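Putative hemin ABC transport system, membrane protein (Burkholderia cenocepacia J2315, PDB 5B57) probably forms the membrane-spanning part of an ABC importer that takes up heme. Local coordinates at residues Val139-Ala145 with Gly176-Ala181; Glu262-Leu266 with Leu286-Val290; Ile307-Ile311 with Leu360-Ala365. All coordinates share one frame; numbering follows the deposited sequence.

Contact 1: Val139-Ala145 with Gly176-Ala181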
ATOM      1  N   VAL A 139      -9.736   4.247  13.784  1.00 65.27           N
ATOM      2  CA  VAL A 139      -9.305   4.190  15.181  1.00 67.83           C
ATOM      3  C   VAL A 139      -9.965   3.020  15.898  1.00 64.82           C
ATOM      4  O   VAL A 139      -9.318   2.281  16.647  1.00 65.47           O
ATOM      5  CB  VAL A 139      -9.613   5.529  15.880  1.00 71.07           C
ATOM      6  CG1 VAL A 139      -9.127   5.498  17.321  1.00 74.03           C
ATOM      7  CG2 VAL A 139      -8.979   6.678  15.115  1.00 73.52           C
ATOM      8  N   GLY A 140     -11.263   2.844  15.679  1.00 60.20           N
ATOM      9  CA  GLY A 140     -12.043   1.785  16.281  1.00 56.79           C
ATOM     10  C   GLY A 140     -13.390   2.335  16.683  1.00 51.39           C
ATOM     11  O   GLY A 140     -14.354   1.599  16.867  1.00 50.74           O
ATOM     12  N   VAL A 141     -13.470   3.662  16.733  1.00 47.89           N
ATOM     13  CA  VAL A 141     -14.500   4.319  17.526  1.00 43.26           C
ATOM     14  C   VAL A 141     -15.884   4.148  16.901  1.00 39.03           C
ATOM     15  O   VAL A 141     -16.868   3.935  17.616  1.00 37.59           O
ATOM     16  CB  VAL A 141     -14.128   5.801  17.730  1.00 42.36           C
ATOM     17  CG1 VAL A 141     -13.991   6.496  16.401  1.00 43.24           C
ATOM     18  CG2 VAL A 141     -15.128   6.483  18.573  1.00 41.10           C
ATOM     19  N   SER A 142     -15.981   4.219  15.560  1.00 37.15           N
ATOM     20  CA  SER A 142     -17.279   4.099  14.890  1.00 35.33           C
ATOM     21  C   SER A 142     -17.962   2.780  15.232  1.00 34.67           C
ATOM     22  O   SER A 142     -19.155   2.752  15.555  1.00 32.80           O
ATOM     23  CB  SER A 142     -17.116   4.203  13.373  1.00 36.31           C
ATOM     24  OG  SER A 142     -16.398   5.358  12.993  1.00 38.22           O
ATOM     25  N   SER A 143     -17.204   1.679  15.159  1.00 34.05           N
ATOM     26  CA  SER A 143     -17.718   0.351  15.469  1.00 31.08           C
ATOM     27  C   SER A 143     -18.247   0.267  16.885  1.00 29.01           C
ATOM     28  O   SER A 143     -19.326  -0.291  17.128  1.00 23.21           O
ATOM     29  CB  SER A 143     -16.618  -0.678  15.304  1.00 33.62           C
ATOM     30  OG  SER A 143     -15.982  -0.514  14.070  1.00 36.31           O
ATOM     31  N   GLY A 144     -17.457   0.734  17.845  1.00 28.50           N
ATOM     32  CA  GLY A 144     -17.902   0.674  19.228  1.00 28.62           C
ATOM     33  C   GLY A 144     -19.167   1.477  19.465  1.00 27.18           C
ATOM     34  O   GLY A 144     -20.031   1.074  20.253  1.00 26.23           O
ATOM     35  N   ALA A 145     -19.275   2.639  18.809  1.00 27.34           N
ATOM     36  CA  ALA A 145     -20.515   3.395  18.868  1.00 29.35           C
ATOM     37  C   ALA A 145     -21.676   2.513  18.421  1.00 30.34           C
ATOM     38  O   ALA A 145     -22.646   2.311  19.170  1.00 29.48           O
ATOM     39  CB  ALA A 145     -20.398   4.659  18.016  1.00 29.43           C
ATOM     40  N   GLY A 176     -19.092   2.477  24.239  1.00 25.69           N
ATOM     41  CA  GLY A 176     -18.635   1.468  23.303  1.00 42.17           C
ATOM     42  C   GLY A 176     -17.616   2.016  22.320  1.00 39.53           C
ATOM     43  O   GLY A 176     -16.626   1.348  21.991  1.00 40.33           O
ATOM     44  N   GLY A 177     -17.845   3.242  21.843  1.00 36.87           N
ATOM     45  CA  GLY A 177     -16.915   3.845  20.903  1.00 34.57           C
ATOM     46  C   GLY A 177     -15.518   3.922  21.475  1.00 33.85           C
ATOM     47  O   GLY A 177     -14.545   3.503  20.845  1.00 32.90           O
ATOM     48  N   LEU A 178     -15.409   4.417  22.700  1.00 34.19           N
ATOM     49  CA  LEU A 178     -14.099   4.553  23.302  1.00 27.79           C
ATOM     50  C   LEU A 178     -13.532   3.202  23.711  1.00 33.40           C
ATOM     51  O   LEU A 178     -12.328   2.960  23.553  1.00 34.38           O
ATOM     52  CB  LEU A 178     -14.181   5.501  24.489  1.00 31.54           C
ATOM     53  CG  LEU A 178     -14.578   6.884  24.022  1.00 28.40           C
ATOM     54  CD1 LEU A 178     -14.758   7.755  25.214  1.00 29.68           C
ATOM     55  CD2 LEU A 178     -13.481   7.412  23.139  1.00 28.87           C
ATOM     56  N   ALA A 179     -14.373   2.308  24.237  1.00 28.23           N
ATOM     57  CA  ALA A 179     -13.866   1.017  24.692  1.00 34.74           C
ATOM     58  C   ALA A 179     -13.248   0.234  23.538  1.00 35.34           C
ATOM     59  O   ALA A 179     -12.140  -0.307  23.666  1.00 36.55           O
ATOM     60  CB  ALA A 179     -14.970   0.206  25.363  1.00 29.06           C
ATOM     61  N   VAL A 180     -13.937   0.164  22.393  1.00 33.58           N
ATOM     62  CA  VAL A 180     -13.348  -0.654  21.339  1.00 34.05           C
ATOM     63  C   VAL A 180     -12.225   0.120  20.648  1.00 35.50           C
ATOM     64  O   VAL A 180     -11.272  -0.484  20.153  1.00 35.82           O
ATOM     65  CB  VAL A 180     -14.389  -1.188  20.330  1.00 31.35           C
ATOM     66  CG1 VAL A 180     -15.728  -1.540  20.997  1.00 30.36           C
ATOM     67  CG2 VAL A 180     -14.583  -0.223  19.238  1.00 30.42           C
ATOM     68  N   ALA A 181     -12.288   1.457  20.641  1.00 36.72           N
ATOM     69  CA  ALA A 181     -11.140   2.241  20.193  1.00 35.79           C
ATOM     70  C   ALA A 181      -9.955   2.050  21.122  1.00 28.25           C
ATOM     71  O   ALA A 181      -8.814   2.074  20.663  1.00 36.42           O
ATOM     72  CB  ALA A 181     -11.502   3.715  20.092  1.00 25.73           C
TER
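Gly144 and Gly177 meet backbone to backbone, their CA atoms 3.7 Å apart, with no side chain on either to separate the two helices. Gly144 CA lies 3.1 Å from Gly176 O in a bent CA-H...O contact. One turn back, a reciprocal pair forms: Val141 CA lies 3.4 Å from Gly177 O, nearly straight at the hydrogen (163°), and Gly177 CA comes close to Val141 O. Further toward the start of helix 141-154, Gly140 CA faces Ala181 CA at 4.0 Å. The CB of Ala181 rests by the CB of Val141 and, at 4.1 Å, by CG1 of the less well ordered Val139. On the other flank stands Val180, the valine contributed by 176-181: its CG2 lies between its own N and carbonyl carbon (chi1 -36°), which turns this methyl onto Gly140 O and Gly144 N at the first helical turn, while CG1 covers Gly144 CA. Gly140 is the N-cap residue. Small residues spaced four apart on both sides, Gly140 with Gly144 (GxxxG) and Gly177 with Ala181 (GxxxA), let the short axes approach to 6.3 Å; their N-to-C directions, 133° apart, are broadly opposed but strongly inclined. Outside the pair, Val139, Val141 and Ala145 pack on helix 283-305, through Leu291, Val294, Val298 and Val302. No polar side chain or conventional hydrogen bond links the segments, so the fit depends on the small residues that let the backbones approach, probably with some weak CH-O attraction.

Contact 2: Glu262-Leu266 with Leu286-Val290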
ATOM      1  N   GLU A 262      -0.775  19.732  18.098  1.00 54.78           N
ATOM      2  CA  GLU A 262       0.101  18.778  17.419  1.00 50.18           C
ATOM      3  C   GLU A 262       0.307  19.143  15.949  1.00 48.05           C
ATOM      4  O   GLU A 262       0.746  18.300  15.153  1.00 44.92           O
ATOM      5  CB  GLU A 262      -0.460  17.355  17.519  1.00 48.95           C
ATOM      6  CG  GLU A 262      -0.650  16.824  18.943  1.00 51.26           C
ATOM      7  CD  GLU A 262       0.669  16.564  19.660  1.00 50.74           C
ATOM      8  OE1 GLU A 262       1.672  16.299  18.965  1.00 47.73           O
ATOM      9  OE2 GLU A 262       0.706  16.629  20.914  1.00 53.07           O
ATOM     10  N   ARG A 263       0.007  20.382  15.567  1.00 49.90           N
ATOM     11  CA  ARG A 263       0.069  20.748  14.156  1.00 48.63           C
ATOM     12  C   ARG A 263       1.501  20.788  13.636  1.00 45.39           C
ATOM     13  O   ARG A 263       1.727  20.540  12.452  1.00 44.53           O
ATOM     14  CB  ARG A 263      -0.626  22.092  13.927  1.00 52.81           C
ATOM     15  CG  ARG A 263      -0.067  23.234  14.753  1.00 58.16           C
ATOM     16  CD  ARG A 263      -1.075  24.365  14.864  1.00 65.10           C
ATOM     17  NE  ARG A 263      -0.558  25.512  15.609  1.00 67.72           N
ATOM     18  CZ  ARG A 263      -1.175  26.682  15.648  1.00 72.65           C
ATOM     19  NH1 ARG A 263      -2.313  26.831  14.979  1.00 73.90           N
ATOM     20  NH2 ARG A 263      -0.663  27.694  16.341  1.00 76.82           N
ATOM     21  N   ASP A 264       2.478  21.098  14.487  1.00 44.05           N
ATOM     22  CA  ASP A 264       3.851  21.153  14.010  1.00 40.55           C
ATOM     23  C   ASP A 264       4.459  19.758  13.948  1.00 37.21           C
ATOM     24  O   ASP A 264       5.051  19.373  12.930  1.00 34.41           O
ATOM     25  CB  ASP A 264       4.683  22.067  14.906  1.00 42.98           C
ATOM     26  CG  ASP A 264       4.270  23.527  14.800  1.00 46.14           C
ATOM     27  OD1 ASP A 264       3.987  23.999  13.676  1.00 45.71           O
ATOM     28  OD2 ASP A 264       4.235  24.198  15.852  1.00 49.37           O
ATOM     29  N   ALA A 265       4.297  18.982  15.028  1.00 37.01           N
ATOM     30  CA  ALA A 265       4.775  17.604  15.036  1.00 33.58           C
ATOM     31  C   ALA A 265       4.213  16.813  13.858  1.00 31.33           C
ATOM     32  O   ALA A 265       4.937  16.038  13.216  1.00 28.08           O
ATOM     33  CB  ALA A 265       4.410  16.942  16.359  1.00 34.14           C
ATOM     34  N   LEU A 266       2.930  17.017  13.538  1.00 32.73           N
ATOM     35  CA  LEU A 266       2.331  16.329  12.398  1.00 32.04           C
ATOM     36  C   LEU A 266       2.958  16.774  11.090  1.00 31.17           C
ATOM     37  O   LEU A 266       3.111  15.963  10.167  1.00 31.24           O
ATOM     38  CB  LEU A 266       0.821  16.555  12.358  1.00 32.93           C
ATOM     39  CG  LEU A 266      -0.022  15.757  13.355  1.00 26.20           C
ATOM     40  CD1 LEU A 266      -1.438  16.325  13.400  1.00 28.46           C
ATOM     41  CD2 LEU A 266      -0.010  14.287  12.989  1.00 25.19           C
ATOM     42  N   LEU A 286       3.202  10.867  19.787  1.00 41.28           N
ATOM     43  CA  LEU A 286       2.364  11.589  18.826  1.00 38.57           C
ATOM     44  C   LEU A 286       1.246  10.700  18.301  1.00 39.11           C
ATOM     45  O   LEU A 286       0.089  11.133  18.217  1.00 39.28           O
ATOM     46  CB  LEU A 286       3.209  12.123  17.676  1.00 34.83           C
ATOM     47  CG  LEU A 286       2.466  12.691  16.467  1.00 32.91           C
ATOM     48  CD1 LEU A 286       1.592  13.834  16.913  1.00 34.22           C
ATOM     49  CD2 LEU A 286       3.438  13.160  15.365  1.00 30.65           C
ATOM     50  N   LYS A 287       1.571   9.453  17.939  1.00 39.42           N
ATOM     51  CA  LYS A 287       0.531   8.539  17.483  1.00 41.55           C
ATOM     52  C   LYS A 287      -0.570   8.396  18.534  1.00 45.67           C
ATOM     53  O   LYS A 287      -1.755   8.498  18.213  1.00 46.30           O
ATOM     54  CB  LYS A 287       1.151   7.192  17.116  1.00 42.93           C
ATOM     55  CG  LYS A 287       2.116   7.290  15.938  1.00 43.17           C
ATOM     56  CD  LYS A 287       2.676   5.928  15.455  1.00 46.58           C
ATOM     57  CE  LYS A 287       3.343   6.059  14.058  1.00 48.29           C
ATOM     58  NZ  LYS A 287       3.786   4.792  13.361  1.00 48.76           N
ATOM     59  N   ARG A 288      -0.206   8.227  19.804  1.00 48.57           N
ATOM     60  CA  ARG A 288      -1.238   7.985  20.805  1.00 39.46           C
ATOM     61  C   ARG A 288      -2.065   9.233  21.079  1.00 40.64           C
ATOM     62  O   ARG A 288      -3.258   9.125  21.337  1.00 43.36           O
ATOM     63  CB  ARG A 288      -0.606   7.436  22.091  1.00 41.90           C
ATOM     64  CG  ARG A 288      -1.526   7.403  23.308  1.00 61.08           C
ATOM     65  CD  ARG A 288      -0.859   6.777  24.564  1.00 64.05           C
ATOM     66  NE  ARG A 288      -1.863   6.134  25.429  1.00 69.52           N
ATOM     67  CZ  ARG A 288      -1.599   5.423  26.532  1.00 72.81           C
ATOM     68  NH1 ARG A 288      -2.598   4.879  27.224  1.00 77.14           N
ATOM     69  NH2 ARG A 288      -0.345   5.252  26.952  1.00 71.56           N
ATOM     70  N   ARG A 289      -1.479  10.422  20.991  1.00 42.56           N
ATOM     71  CA  ARG A 289      -2.229  11.624  21.347  1.00 40.95           C
ATOM     72  C   ARG A 289      -3.268  11.961  20.292  1.00 45.18           C
ATOM     73  O   ARG A 289      -4.379  12.374  20.624  1.00 48.51           O
ATOM     74  CB  ARG A 289      -1.271  12.794  21.585  1.00 62.09           C
ATOM     75  CG  ARG A 289      -0.744  12.782  23.020  1.00 65.40           C
ATOM     76  CD  ARG A 289       0.102  13.986  23.402  1.00 65.97           C
ATOM     77  NE  ARG A 289       1.358  14.031  22.650  1.00 65.30           N
ATOM     78  CZ  ARG A 289       2.495  14.567  23.097  1.00 68.00           C
ATOM     79  NH1 ARG A 289       3.575  14.556  22.322  1.00 65.64           N
ATOM     80  NH2 ARG A 289       2.558  15.101  24.317  1.00 72.68           N
ATOM     81  N   VAL A 290      -2.939  11.755  19.019  1.00 21.61           N
ATOM     82  CA  VAL A 290      -3.908  11.953  17.941  1.00 20.19           C
ATOM     83  C   VAL A 290      -5.060  10.955  18.053  1.00 22.62           C
ATOM     84  O   VAL A 290      -6.240  11.333  18.012  1.00 26.10           O
ATOM     85  CB  VAL A 290      -3.196  11.856  16.587  1.00 17.83           C
ATOM     86  CG1 VAL A 290      -4.178  12.002  15.457  1.00 17.49           C
ATOM     87  CG2 VAL A 290      -2.120  12.912  16.526  1.00 18.20           C
TER
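Glu262 reaches Arg289 through a bend at chi2 (-69°), while the arginine folds at chi3 (-66°), and the glutamate chain runs roughly perpendicular to the arginine chain. Glu262 OE2 comes over one face of the guanidinium, nearer its margin than its middle and 3.2 Å from Arg289 NE. Carboxylate and guanidinium planes are 34° apart and no N-H is aimed at the oxygen; the salt bridge is one of charge alone. The other oxygen, OE1, lies against Leu286 CD1, the glutamate running antiparallel to the leucine side chain. Glu262 is also the N-cap residue of the short helix 263-269. This helix lies in the loop between two long helices, and its Asp264 and Ala265 pack on aromatic side chains of another protein's chain, consistent with the coupling helices through which importers of this family meet their ATPase subunits. Beside the charged pair the contact turns apolar: Leu286 CD2 touches Ala265 CB at 4.0 Å, and Leu266 CD2 faces both Leu286 CD1 and Val290 CG2, 4.3 Å from each. Ala124 and Ala127 of helix 94-128 pack on Val290 and Leu266 respectively, and Lys287 makes a separate salt bridge with Glu273.

Contact 3: Ile307-Ile311 with Leu360-Ala365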
ATOM      1  N   ILE A 307     -24.144   7.053  11.576  1.00 27.83           N
ATOM      2  CA  ILE A 307     -23.012   6.798  10.694  1.00 29.00           C
ATOM      3  C   ILE A 307     -23.057   7.781   9.526  1.00 31.88           C
ATOM      4  O   ILE A 307     -23.990   7.770   8.714  1.00 31.49           O
ATOM      5  CB  ILE A 307     -22.988   5.342  10.194  1.00 27.03           C
ATOM      6  CG1 ILE A 307     -23.013   4.346  11.350  1.00 25.21           C
ATOM      7  CG2 ILE A 307     -21.728   5.111   9.465  1.00 25.13           C
ATOM      8  CD1 ILE A 307     -21.682   4.219  12.091  1.00 23.74           C
ATOM      9  N   ILE A 308     -22.060   8.646   9.468  1.00 35.24           N
ATOM     10  CA  ILE A 308     -21.848   9.554   8.355  1.00 39.77           C
ATOM     11  C   ILE A 308     -20.348   9.576   8.359  1.00 44.48           C
ATOM     12  O   ILE A 308     -19.797   9.797   9.433  1.00 53.53           O
ATOM     13  CB  ILE A 308     -22.443  10.952   8.626  1.00 41.26           C
ATOM     14  CG1 ILE A 308     -23.895  10.884   9.129  1.00 41.15           C
ATOM     15  CG2 ILE A 308     -22.359  11.796   7.399  1.00 42.09           C
ATOM     16  CD1 ILE A 308     -24.142  11.678  10.410  1.00 40.39           C
ATOM     17  N   GLY A 309     -19.642   9.363   7.248  1.00 40.76           N
ATOM     18  CA  GLY A 309     -20.140   9.347   5.896  1.00 38.76           C
ATOM     19  C   GLY A 309     -19.287  10.278   5.014  1.00 35.61           C
ATOM     20  O   GLY A 309     -19.744  11.360   4.672  1.00 36.25           O
ATOM     21  N   PHE A 310     -18.047   9.912   4.692  1.00 31.76           N
ATOM     22  CA  PHE A 310     -17.238  10.577   3.645  1.00 28.35           C
ATOM     23  C   PHE A 310     -16.698  11.982   3.903  1.00 26.07           C
ATOM     24  O   PHE A 310     -15.813  12.407   3.161  1.00 25.31           O
ATOM     25  CB  PHE A 310     -18.002  10.663   2.312  1.00 27.58           C
ATOM     26  CG  PHE A 310     -18.178   9.350   1.649  1.00 26.80           C
ATOM     27  CD1 PHE A 310     -17.199   8.866   0.791  1.00 24.75           C
ATOM     28  CD2 PHE A 310     -19.305   8.558   1.924  1.00 26.55           C
ATOM     29  CE1 PHE A 310     -17.335   7.622   0.202  1.00 24.56           C
ATOM     30  CE2 PHE A 310     -19.453   7.303   1.335  1.00 25.57           C
ATOM     31  CZ  PHE A 310     -18.463   6.832   0.470  1.00 25.32           C
ATOM     32  N   ILE A 311     -17.224  12.747   4.869  1.00 25.80           N
ATOM     33  CA  ILE A 311     -16.743  14.127   5.022  1.00 25.31           C
ATOM     34  C   ILE A 311     -15.266  14.140   5.402  1.00 24.87           C
ATOM     35  O   ILE A 311     -14.471  14.862   4.800  1.00 25.80           O
ATOM     36  CB  ILE A 311     -17.589  14.925   6.041  1.00 25.02           C
ATOM     37  CG1 ILE A 311     -18.800  15.545   5.374  1.00 24.70           C
ATOM     38  CG2 ILE A 311     -16.795  16.129   6.622  1.00 24.15           C
ATOM     39  CD1 ILE A 311     -19.799  14.592   5.064  1.00 25.32           C
ATOM     40  N   LEU A 360     -28.997  11.471   6.475  1.00 23.85           N
ATOM     41  CA  LEU A 360     -27.845  12.277   6.102  1.00 23.59           C
ATOM     42  C   LEU A 360     -26.751  11.429   5.458  1.00 25.13           C
ATOM     43  O   LEU A 360     -26.086  11.876   4.510  1.00 21.88           O
ATOM     44  CB  LEU A 360     -27.296  12.990   7.336  1.00 22.92           C
ATOM     45  CG  LEU A 360     -26.263  14.067   7.023  1.00 23.09           C
ATOM     46  CD1 LEU A 360     -26.821  15.085   6.027  1.00 23.30           C
ATOM     47  CD2 LEU A 360     -25.829  14.703   8.318  1.00 22.32           C
ATOM     48  N   GLY A 361     -26.530  10.209   5.963  1.00 24.71           N
ATOM     49  CA  GLY A 361     -25.532   9.361   5.348  1.00 20.86           C
ATOM     50  C   GLY A 361     -25.764   9.188   3.863  1.00 22.72           C
ATOM     51  O   GLY A 361     -24.809   9.074   3.091  1.00 20.65           O
ATOM     52  N   VAL A 362     -27.031   9.187   3.439  1.00 24.03           N
ATOM     53  CA  VAL A 362     -27.334   9.026   2.022  1.00 24.75           C
ATOM     54  C   VAL A 362     -26.815  10.220   1.245  1.00 25.96           C
ATOM     55  O   VAL A 362     -26.211  10.060   0.178  1.00 27.33           O
ATOM     56  CB  VAL A 362     -28.846   8.803   1.799  1.00 23.75           C
ATOM     57  CG1 VAL A 362     -29.282   9.459   0.518  1.00 24.49           C
ATOM     58  CG2 VAL A 362     -29.169   7.307   1.724  1.00 23.83           C
ATOM     59  N   LEU A 363     -26.993  11.429   1.791  1.00 26.32           N
ATOM     60  CA  LEU A 363     -26.535  12.637   1.106  1.00 26.17           C
ATOM     61  C   LEU A 363     -25.011  12.764   1.136  1.00 27.27           C
ATOM     62  O   LEU A 363     -24.394  13.140   0.132  1.00 28.08           O
ATOM     63  CB  LEU A 363     -27.202  13.866   1.721  1.00 26.01           C
ATOM     64  CG  LEU A 363     -28.442  14.427   1.015  1.00 26.62           C
ATOM     65  CD1 LEU A 363     -28.066  14.833  -0.365  1.00 26.88           C
ATOM     66  CD2 LEU A 363     -29.586  13.442   0.943  1.00 25.73           C
ATOM     67  N   THR A 364     -24.363  12.433   2.253  1.00 26.11           N
ATOM     68  CA  THR A 364     -22.908  12.527   2.227  1.00 23.91           C
ATOM     69  C   THR A 364     -22.283  11.488   1.300  1.00 24.75           C
ATOM     70  O   THR A 364     -21.197  11.729   0.770  1.00 24.96           O
ATOM     71  CB  THR A 364     -22.330  12.422   3.630  1.00 22.35           C
ATOM     72  OG1 THR A 364     -22.660  11.157   4.212  1.00 25.20           O
ATOM     73  CG2 THR A 364     -22.918  13.479   4.446  1.00 20.36           C
ATOM     74  N   ALA A 365     -22.937  10.338   1.086  1.00 24.12           N
ATOM     75  CA  ALA A 365     -22.443   9.403   0.081  1.00 20.06           C
ATOM     76  C   ALA A 365     -22.591   9.978  -1.313  1.00 20.71           C
ATOM     77  O   ALA A 365     -21.818   9.632  -2.214  1.00 22.20           O
ATOM     78  CB  ALA A 365     -23.174   8.068   0.158  1.00 26.37           C
TER
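Thr364 carries the helical side of its contact with Ile308, Gly309 and Ile311. Its CB faces Gly309 O and also approaches Ile311 CD1. From there the side chain forks. OG1 is set between the backbone N and the carbonyl carbon (chi1 61°), which turns it toward the loop: it sits 3.0 Å from Gly309 O and against Ile308 CG2, with Gly361 O of its own helix 3.2 Å from OG1. The methyl CG2, at the other branch, meets two isoleucine methyls, Ile311 CD1 and Ile308 CG2. The peptide before Gly309 is modelled cis, and Phe310 occupies the N-cap position of helix 311-323. Further along the loop and helix, Ile308 CD1 packs on Leu360 CD2 at 4.0 Å, and the Phe310 ring lies obliquely by Thr364 O and Ala365 CA, the ring atom Phe310 CE2 being 4.0 Å from Ala365 CB. The backbones of Leu360 and Gly361 are hydrogen-bonded to Gly235 and Leu234 just at the end of helix 223-234. Helix 327-352 packs on Ile311 and Leu360, whereas Phe310 and Ala365 both touch Ala208 of the second subunit, which places this loop-to-helix joint at the dimer interface.

Overall arrangement
The contacts follow one another along the chain, each closing before the next opens, yet helix 283-305 connects all three. Its first turns belong to contact 2, its later residues receive Val139, Val141 and Ala145 of contact 1, and the loop that follows it enters contact 3. Centres of contacts 1 and 2 are 20 Å apart, those of 1 and 3 18 Å, and those of 2 and 3 27 Å; none touches another. Contact 1 joins helices within one subunit, contact 2 adjoins a different protein and contact 3 the second copy. The helix thus runs beside the segment that meets the other protein, and the loop after it reaches the dimer interface.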